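Long-range contacts in Card1 endonuclease domain-containing protein (Vibrio cholerae, PDB 1XMX), which is of unknown function but carries a Card1-like endonuclease domain and may bind, and perhaps cut, nucleic acid: residues Asp23-Ser28 against Asn134-Gln139; Asn180-Gly185 against Ser343-Arg348. All coordinates share one frame; numbering follows the deposited sequence.

Interaction 1: residues Asp23-Ser28 against Asn134-Gln139; sequences DHRTVS and NDTQVQ. With FMT (formic acid), chain E.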
ATOM      1  N   ASP A  23     -11.287 -14.667  -1.718  1.00 16.14           N
ATOM      2  CA  ASP A  23     -11.435 -14.989  -3.134  1.00 14.56           C
ATOM      3  C   ASP A  23     -12.858 -15.489  -3.168  1.00 15.66           C
ATOM      4  O   ASP A  23     -13.258 -16.329  -2.355  1.00 16.94           O
ATOM      5  CB  ASP A  23     -10.472 -16.162  -3.463  1.00 14.58           C
ATOM      6  CG  ASP A  23     -10.426 -16.516  -4.906  1.00 12.50           C
ATOM      7  OD1 ASP A  23     -11.468 -16.743  -5.560  1.00 13.24           O
ATOM      8  OD2 ASP A  23      -9.318 -16.508  -5.453  1.00 13.69           O
ATOM      9  N   HIS A  24     -13.634 -15.035  -4.131  1.00 17.61           N
ATOM     10  CA  HIS A  24     -15.048 -15.453  -4.201  1.00 16.59           C
ATOM     11  C   HIS A  24     -15.210 -16.923  -4.529  1.00 17.35           C
ATOM     12  O   HIS A  24     -16.314 -17.467  -4.344  1.00 17.89           O
ATOM     13  CB  HIS A  24     -15.771 -14.660  -5.300  1.00 13.18           C
ATOM     14  CG  HIS A  24     -15.938 -13.208  -4.980  1.00 15.29           C
ATOM     15  ND1 HIS A  24     -16.674 -12.350  -5.771  1.00 17.91           N
ATOM     16  CD2 HIS A  24     -15.475 -12.471  -3.950  1.00 14.97           C
ATOM     17  CE1 HIS A  24     -16.641 -11.136  -5.245  1.00 19.03           C
ATOM     18  NE2 HIS A  24     -15.932 -11.190  -4.132  1.00 19.37           N
ATOM     19  N   ARG A  25     -14.161 -17.554  -5.072  1.00 17.42           N
ATOM     20  CA  ARG A  25     -14.265 -18.976  -5.467  1.00 18.14           C
ATOM     21  C   ARG A  25     -14.111 -19.954  -4.304  1.00 18.83           C
ATOM     22  O   ARG A  25     -14.473 -21.117  -4.428  1.00 17.66           O
ATOM     23  CB  ARG A  25     -13.280 -19.307  -6.585  1.00 18.67           C
ATOM     24  CG  ARG A  25     -13.517 -18.473  -7.850  1.00 20.95           C
ATOM     25  CD  ARG A  25     -12.350 -18.600  -8.823  1.00 22.46           C
ATOM     26  NE  ARG A  25     -11.133 -18.113  -8.173  1.00 22.38           N
ATOM     27  CZ  ARG A  25      -9.947 -18.033  -8.769  1.00 24.24           C
ATOM     28  NH1 ARG A  25      -9.826 -18.468 -10.025  1.00 25.09           N
ATOM     29  NH2 ARG A  25      -8.888 -17.529  -8.111  1.00 20.12           N
ATOM     30  N   THR A  26     -13.582 -19.486  -3.174  1.00 19.28           N
ATOM     31  CA  THR A  26     -13.306 -20.350  -2.016  1.00 18.43           C
ATOM     32  C   THR A  26     -14.614 -20.568  -1.312  1.00 21.51           C
ATOM     33  O   THR A  26     -15.374 -19.617  -1.072  1.00 24.51           O
ATOM     34  CB  THR A  26     -12.240 -19.719  -1.096  1.00 18.69           C
ATOM     35  OG1 THR A  26     -11.061 -19.510  -1.868  1.00 19.01           O
ATOM     36  CG2 THR A  26     -11.879 -20.591   0.155  1.00 17.15           C
ATOM     37  N   VAL A  27     -14.915 -21.842  -1.070  1.00 21.68           N
ATOM     38  CA  VAL A  27     -16.124 -22.266  -0.380  1.00 23.40           C
ATOM     39  C   VAL A  27     -16.020 -21.997   1.150  1.00 22.49           C
ATOM     40  O   VAL A  27     -16.934 -21.397   1.743  1.00 19.96           O
ATOM     41  CB  VAL A  27     -16.388 -23.761  -0.724  1.00 25.17           C
ATOM     42  CG1 VAL A  27     -17.564 -24.345   0.069  1.00 27.17           C
ATOM     43  CG2 VAL A  27     -16.669 -23.896  -2.258  1.00 25.91           C
ATOM     44  N   SER A  28     -14.894 -22.391   1.758  1.00 21.35           N
ATOM     45  CA  SER A  28     -14.704 -22.251   3.212  1.00 22.22           C
ATOM     46  C   SER A  28     -14.989 -20.876   3.722  1.00 22.48           C
ATOM     47  O   SER A  28     -14.482 -19.899   3.147  1.00 23.98           O
ATOM     48  CB  SER A  28     -13.279 -22.666   3.642  1.00 20.89           C
ATOM     49  OG  SER A  28     -13.021 -23.906   3.021  1.00 25.28           O
ATOM     50  N   ASN A 134      -6.182 -28.089  -9.582  1.00 27.04           N
ATOM     51  CA  ASN A 134      -5.663 -27.021 -10.445  1.00 27.58           C
ATOM     52  C   ASN A 134      -5.316 -25.701  -9.762  1.00 24.77           C
ATOM     53  O   ASN A 134      -6.155 -25.112  -9.127  1.00 25.22           O
ATOM     54  CB  ASN A 134      -6.610 -26.821 -11.623  1.00 28.96           C
ATOM     55  CG  ASN A 134      -6.900 -28.127 -12.310  1.00 32.74           C
ATOM     56  OD1 ASN A 134      -6.043 -28.682 -13.009  1.00 34.33           O
ATOM     57  ND2 ASN A 134      -8.089 -28.675 -12.063  1.00 34.31           N
ATOM     58  N   ASP A 135      -4.088 -25.233  -9.952  1.00 23.31           N
ATOM     59  CA  ASP A 135      -3.622 -23.990  -9.331  1.00 22.86           C
ATOM     60  C   ASP A 135      -4.414 -22.857  -9.941  1.00 21.72           C
ATOM     61  O   ASP A 135      -4.759 -22.898 -11.123  1.00 19.16           O
ATOM     62  CB  ASP A 135      -2.115 -23.752  -9.575  1.00 22.96           C
ATOM     63  CG  ASP A 135      -1.253 -24.923  -9.135  1.00 24.40           C
ATOM     64  OD1 ASP A 135      -1.777 -25.873  -8.512  1.00 24.93           O
ATOM     65  OD2 ASP A 135      -0.044 -24.915  -9.432  1.00 24.37           O
ATOM     66  N   THR A 136      -4.684 -21.840  -9.140  1.00 19.46           N
ATOM     67  CA  THR A 136      -5.407 -20.678  -9.639  1.00 20.16           C
ATOM     68  C   THR A 136      -4.697 -19.423  -9.122  1.00 18.65           C
ATOM     69  O   THR A 136      -3.918 -19.464  -8.156  1.00 20.33           O
ATOM     70  CB  THR A 136      -6.892 -20.681  -9.157  1.00 19.75           C
ATOM     71  OG1 THR A 136      -6.926 -20.784  -7.745  1.00 20.66           O
ATOM     72  CG2 THR A 136      -7.636 -21.893  -9.666  1.00 20.83           C
ATOM     73  N   GLN A 137      -4.993 -18.299  -9.739  1.00 17.04           N
ATOM     74  CA  GLN A 137      -4.390 -17.046  -9.336  1.00 15.89           C
ATOM     75  C   GLN A 137      -5.321 -16.508  -8.233  1.00 15.65           C
ATOM     76  O   GLN A 137      -6.496 -16.421  -8.417  1.00 16.82           O
ATOM     77  CB  GLN A 137      -4.336 -16.137 -10.577  1.00 15.74           C
ATOM     78  CG  GLN A 137      -4.095 -14.673 -10.338  1.00 16.55           C
ATOM     79  CD  GLN A 137      -2.811 -14.419  -9.559  1.00 13.30           C
ATOM     80  OE1 GLN A 137      -2.806 -13.643  -8.607  1.00 17.35           O
ATOM     81  NE2 GLN A 137      -1.719 -15.051  -9.991  1.00 12.56           N
ATOM     82  N   VAL A 138      -4.823 -16.197  -7.053  1.00 15.90           N
ATOM     83  CA  VAL A 138      -5.718 -15.676  -6.012  1.00 14.92           C
ATOM     84  C   VAL A 138      -6.354 -14.356  -6.409  1.00 16.97           C
ATOM     85  O   VAL A 138      -5.672 -13.487  -6.929  1.00 17.59           O
ATOM     86  CB  VAL A 138      -4.967 -15.508  -4.707  1.00 16.59           C
ATOM     87  CG1 VAL A 138      -5.910 -14.914  -3.621  1.00 12.09           C
ATOM     88  CG2 VAL A 138      -4.384 -16.915  -4.274  1.00 11.68           C
ATOM     89  N   GLN A 139      -7.663 -14.189  -6.189  1.00 16.35           N
ATOM     90  CA  GLN A 139      -8.293 -12.946  -6.639  1.00 16.94           C
ATOM     91  C   GLN A 139      -7.739 -11.822  -5.784  1.00 17.66           C
ATOM     92  O   GLN A 139      -7.201 -12.085  -4.702  1.00 18.05           O
ATOM     93  CB  GLN A 139      -9.808 -13.019  -6.463  1.00 16.83           C
ATOM     94  CG  GLN A 139     -10.446 -14.045  -7.381  1.00 17.18           C
ATOM     95  CD  GLN A 139     -11.940 -14.021  -7.296  1.00 17.93           C
ATOM     96  OE1 GLN A 139     -12.508 -13.497  -6.349  1.00 18.71           O
ATOM     97  NE2 GLN A 139     -12.591 -14.546  -8.315  1.00 17.41           N
TER
HETATM   98  C   FMT E 403      -2.950 -26.773 -12.665  1.00 44.66           C
HETATM   99  O1  FMT E 403      -2.205 -27.011 -11.678  1.00 42.32           O
HETATM  100  O2  FMT E 403      -3.416 -27.590 -13.495  1.00 44.67           O
HETATM  101  O   HOH W   1      -7.226 -18.567 -11.806  1.00 10.80           O

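Interaction 2: residues Asn180-Gly185 against Ser343-Arg348; sequences NALELG and SFRPLR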
ATOM      1  N   ASN A 180       6.754  19.349 -18.087  1.00 20.42           N
ATOM      2  CA  ASN A 180       7.722  20.408 -18.291  1.00 20.35           C
ATOM      3  C   ASN A 180       8.389  20.663 -16.954  1.00 19.78           C
ATOM      4  O   ASN A 180       8.589  21.810 -16.582  1.00 21.14           O
ATOM      5  CB  ASN A 180       6.987  21.686 -18.722  1.00 21.12           C
ATOM      6  CG  ASN A 180       6.345  21.535 -20.069  1.00 23.09           C
ATOM      7  OD1 ASN A 180       7.030  21.355 -21.052  1.00 24.77           O
ATOM      8  ND2 ASN A 180       5.019  21.555 -20.119  1.00 24.51           N
ATOM      9  N   ALA A 181       8.678  19.608 -16.213  1.00 16.80           N
ATOM     10  CA  ALA A 181       9.120  19.765 -14.814  1.00 17.99           C
ATOM     11  C   ALA A 181      10.432  20.546 -14.619  1.00 17.91           C
ATOM     12  O   ALA A 181      10.560  21.352 -13.684  1.00 17.86           O
ATOM     13  CB  ALA A 181       9.201  18.405 -14.111  1.00 15.17           C
ATOM     14  N   LEU A 182      11.427  20.268 -15.455  1.00 20.14           N
ATOM     15  CA  LEU A 182      12.699  20.957 -15.329  1.00 23.40           C
ATOM     16  C   LEU A 182      12.520  22.423 -15.703  1.00 25.17           C
ATOM     17  O   LEU A 182      13.086  23.286 -15.045  1.00 27.86           O
ATOM     18  CB  LEU A 182      13.801  20.298 -16.156  1.00 23.89           C
ATOM     19  CG  LEU A 182      14.304  18.925 -15.707  1.00 25.31           C
ATOM     20  CD1 LEU A 182      15.565  18.648 -16.446  1.00 25.10           C
ATOM     21  CD2 LEU A 182      14.537  18.928 -14.192  1.00 25.68           C
ATOM     22  N   GLU A 183      11.704  22.703 -16.729  1.00 26.25           N
ATOM     23  CA  GLU A 183      11.427  24.110 -17.157  1.00 26.99           C
ATOM     24  C   GLU A 183      10.776  24.931 -16.042  1.00 26.47           C
ATOM     25  O   GLU A 183      11.039  26.104 -15.882  1.00 24.63           O
ATOM     26  CB  GLU A 183      10.501  24.111 -18.382  1.00 27.71           C
ATOM     27  CG  GLU A 183       9.997  25.512 -18.815  1.00 28.17           C
ATOM     28  CD  GLU A 183       8.796  25.468 -19.806  1.00 28.38           C
ATOM     29  OE1 GLU A 183       8.168  24.413 -20.073  1.00 25.99           O
ATOM     30  OE2 GLU A 183       8.476  26.551 -20.325  1.00 31.16           O
ATOM     31  N   LEU A 184       9.942  24.277 -15.245  1.00 26.35           N
ATOM     32  CA  LEU A 184       9.117  24.953 -14.265  1.00 25.93           C
ATOM     33  C   LEU A 184       9.704  24.929 -12.876  1.00 25.96           C
ATOM     34  O   LEU A 184       9.186  25.579 -11.978  1.00 26.29           O
ATOM     35  CB  LEU A 184       7.710  24.329 -14.261  1.00 25.97           C
ATOM     36  CG  LEU A 184       6.924  24.606 -15.560  1.00 24.65           C
ATOM     37  CD1 LEU A 184       5.468  24.025 -15.515  1.00 26.29           C
ATOM     38  CD2 LEU A 184       6.858  26.036 -15.847  1.00 23.02           C
ATOM     39  N   GLY A 185      10.790  24.187 -12.705  1.00 26.79           N
ATOM     40  CA  GLY A 185      11.468  24.024 -11.422  1.00 27.49           C
ATOM     41  C   GLY A 185      11.373  25.219 -10.491  1.00 28.14           C
ATOM     42  O   GLY A 185      10.537  25.242  -9.602  1.00 27.84           O
ATOM     43  N   SER A 343       9.743  12.005  -7.642  1.00 19.54           N
ATOM     44  CA  SER A 343      10.438  13.231  -7.296  1.00 22.37           C
ATOM     45  C   SER A 343      10.354  14.208  -8.468  1.00 23.96           C
ATOM     46  O   SER A 343      10.681  13.854  -9.591  1.00 23.11           O
ATOM     47  CB  SER A 343      11.912  12.950  -6.979  1.00 23.53           C
ATOM     48  OG  SER A 343      12.550  14.148  -6.534  1.00 27.08           O
ATOM     49  N   PHE A 344       9.873  15.417  -8.183  1.00 25.10           N
ATOM     50  CA  PHE A 344       9.788  16.488  -9.138  1.00 24.10           C
ATOM     51  C   PHE A 344      11.169  17.069  -9.437  1.00 24.55           C
ATOM     52  O   PHE A 344      11.426  17.521 -10.576  1.00 23.77           O
ATOM     53  CB  PHE A 344       8.838  17.549  -8.577  1.00 26.99           C
ATOM     54  CG  PHE A 344       8.712  18.798  -9.434  1.00 26.72           C
ATOM     55  CD1 PHE A 344       8.046  18.759 -10.661  1.00 28.74           C
ATOM     56  CD2 PHE A 344       9.213  19.997  -8.995  1.00 26.09           C
ATOM     57  CE1 PHE A 344       7.916  19.912 -11.451  1.00 28.74           C
ATOM     58  CE2 PHE A 344       9.085  21.136  -9.773  1.00 27.86           C
ATOM     59  CZ  PHE A 344       8.440  21.094 -11.002  1.00 27.89           C
ATOM     60  N   ARG A 345      12.070  17.023  -8.449  1.00 23.21           N
ATOM     61  CA  ARG A 345      13.399  17.549  -8.608  1.00 25.72           C
ATOM     62  C   ARG A 345      14.409  16.451  -8.903  1.00 25.97           C
ATOM     63  O   ARG A 345      14.216  15.326  -8.510  1.00 25.73           O
ATOM     64  CB  ARG A 345      13.800  18.335  -7.345  1.00 29.68           C
ATOM     65  CG  ARG A 345      12.874  19.567  -6.987  1.00 32.25           C
ATOM     66  CD  ARG A 345      13.471  20.925  -7.424  1.00 35.87           C
ATOM     67  NE  ARG A 345      13.362  21.196  -8.877  1.00 38.56           N
ATOM     68  CZ  ARG A 345      14.369  21.552  -9.696  1.00 39.38           C
ATOM     69  NH1 ARG A 345      15.603  21.725  -9.231  1.00 40.64           N
ATOM     70  NH2 ARG A 345      14.150  21.736 -11.001  1.00 37.44           N
ATOM     71  N   PRO A 346      15.522  16.796  -9.579  1.00 27.44           N
ATOM     72  CA  PRO A 346      16.561  15.832  -9.973  1.00 28.51           C
ATOM     73  C   PRO A 346      17.021  15.016  -8.779  1.00 30.34           C
ATOM     74  O   PRO A 346      16.993  15.486  -7.665  1.00 28.83           O
ATOM     75  CB  PRO A 346      17.705  16.720 -10.477  1.00 27.90           C
ATOM     76  CG  PRO A 346      17.028  18.015 -10.867  1.00 27.65           C
ATOM     77  CD  PRO A 346      15.814  18.167 -10.031  1.00 26.87           C
ATOM     78  N   LEU A 347      17.433  13.776  -9.008  1.00 34.01           N
ATOM     79  CA  LEU A 347      17.927  12.957  -7.912  1.00 36.26           C
ATOM     80  C   LEU A 347      19.446  12.786  -8.012  1.00 36.07           C
ATOM     81  O   LEU A 347      19.973  12.409  -9.043  1.00 36.35           O
ATOM     82  CB  LEU A 347      17.223  11.607  -7.916  1.00 38.79           C
ATOM     83  CG  LEU A 347      15.768  11.656  -8.390  1.00 39.64           C
ATOM     84  CD1 LEU A 347      15.603  11.020  -9.818  1.00 39.73           C
ATOM     85  CD2 LEU A 347      14.892  11.006  -7.357  1.00 38.88           C
ATOM     86  N   ARG A 348      20.147  13.120  -6.945  1.00 36.46           N
ATOM     87  CA  ARG A 348      21.592  12.946  -6.897  1.00 37.64           C
ATOM     88  C   ARG A 348      21.953  11.434  -7.057  1.00 36.69           C
ATOM     89  O   ARG A 348      21.118  10.568  -6.768  1.00 34.90           O
ATOM     90  CB  ARG A 348      22.073  13.604  -5.602  1.00 41.07           C
ATOM     91  CG  ARG A 348      23.474  13.310  -5.134  1.00 45.85           C
ATOM     92  CD  ARG A 348      23.574  13.748  -3.681  1.00 48.63           C
ATOM     93  NE  ARG A 348      22.980  15.073  -3.461  1.00 51.69           N
ATOM     94  CZ  ARG A 348      21.919  15.305  -2.683  1.00 53.33           C
ATOM     95  NH1 ARG A 348      21.318  14.289  -2.051  1.00 53.02           N
ATOM     96  NH2 ARG A 348      21.463  16.556  -2.520  1.00 52.97           N
TER
HETATM   97  O   HOH W   2      11.831  20.037 -11.647  1.00 26.42           O

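Interaction 1: residues Asp23-Ser28 against Asn134-Gln139
Asp23 and Gln139 lie against each other, and two bonds that each use a backbone N-H tie their segments together. Gln139 N gives its hydrogen to Asp23 OD2 at 2.9 Å, coming from above the carboxylate plane, about 50° out of it. In return the backbone N of His24 donates to Gln139 OE1, also at 2.9 Å, and here too the donor stands above the acceptor's plane. Between these bonds the glutamine amide stacks on the Asp23 carboxylate, their planes 16° apart; an extended glutamine is long enough to pass the carboxylate and still offer an acceptor to the next residue. Arg25 makes the third bond, NH2 to Gln137 O at 2.7 Å, with the oxygen near the guanidinium plane. Its tip meets that of Thr136, whose CB lies 3.8 Å from Arg25 NH1, and one water accepts from both NH1 and Gln137 N.

The setting is a parallel Rossmann-like sheet of order 3-2-1-4-5, extended by antiparallel strands ending at 136-137; residues 23-28 form the loop from helix 15-22 to strand 30-35.

Asp23 in turn positions Arg25. Side-on, NE reaches Asp23 OD1 at 3.0 Å while NH2 takes the syn lone pair of OD2 at 2.9 Å, a salt bridge that fixes the guanidinium. The anti lone pair of OD1 receives Arg25 N, an Asx turn within the type I turn Asp23-Thr26; CG stands anti to the backbone N (chi1 -175°), beside the carbonyl carbon, from where OD1 meets Arg25 N. Each carboxylate oxygen thus has two donors, which would favour the ionised form of this buried acid. Further out, Arg141 also donates to Gln139 OE1, Thr136 and Val138 bond by backbone to Leu125 and Asp123, and Asp135 N holds a formic acid molecule, probably from the crystallisation liquor, through its O1 at 3.1 Å.

Interaction 2: residues Asn180-Gly185 against Ser343-Arg348
Ala181 O, Phe344 O and Arg345 NH2 all grip one water between the segments. It donates to Ala181 O at 2.7 Å and to Phe344 O at 2.8 Å, and accepts from Arg345 NH2 at 2.9 Å, so both its hydrogens are used. The contact sets the start of helix 181-201, where the backbone bonding is weak, against the loop between strand 338-343 and helix 349-358 of the Card1-like endonuclease domain, a member of the PD-(D/E)XK clan.

Phe344 fills the apolar side. CG stands anti to the backbone N (chi1 176°), and the ring beyond it meets Ala181, whose small CB sits tightly against CE1 at 3.3 Å; Trp253, edge-to-face with the ring, and Leu368 also lie against it. The same water lies 3.5 Å above the ring, over its centre. Gly185 suits its place because a residue without a side chain lets Arg345 NH2 come to 3.6 Å from its CA. The exposed Leu182 reaches Pro346 CG with CD2 at 4.3 Å. The Arg345 chain, bent at chi2 and chi3, doubles back, and Pro346 CD rests 3.6 Å above the centre of its guanidinium.

Interactions 1 and 2 lie on opposite sides of the chain's centre, their centres 45 Å apart and their nearest atoms about 29 Å apart, so neither touches the other. Interaction 1 joins the loop after helix 15-22 to the edge strand 136-137 of the N-terminal Rossmann-like sheet, with a glycerol, probably from the crystallisation liquor, about 5 Å from the Arg25 side chain; interaction 2 ties a helix to the endonuclease domain. A strand of that domain runs between their surroundings: Asn302, just before strand 303-310, donates to Gln139 O, while Lys310, at the strand's other end, bonds by backbone to Phe344. The first contact is a charged, directly bonded network, the second apolar and bridged by water.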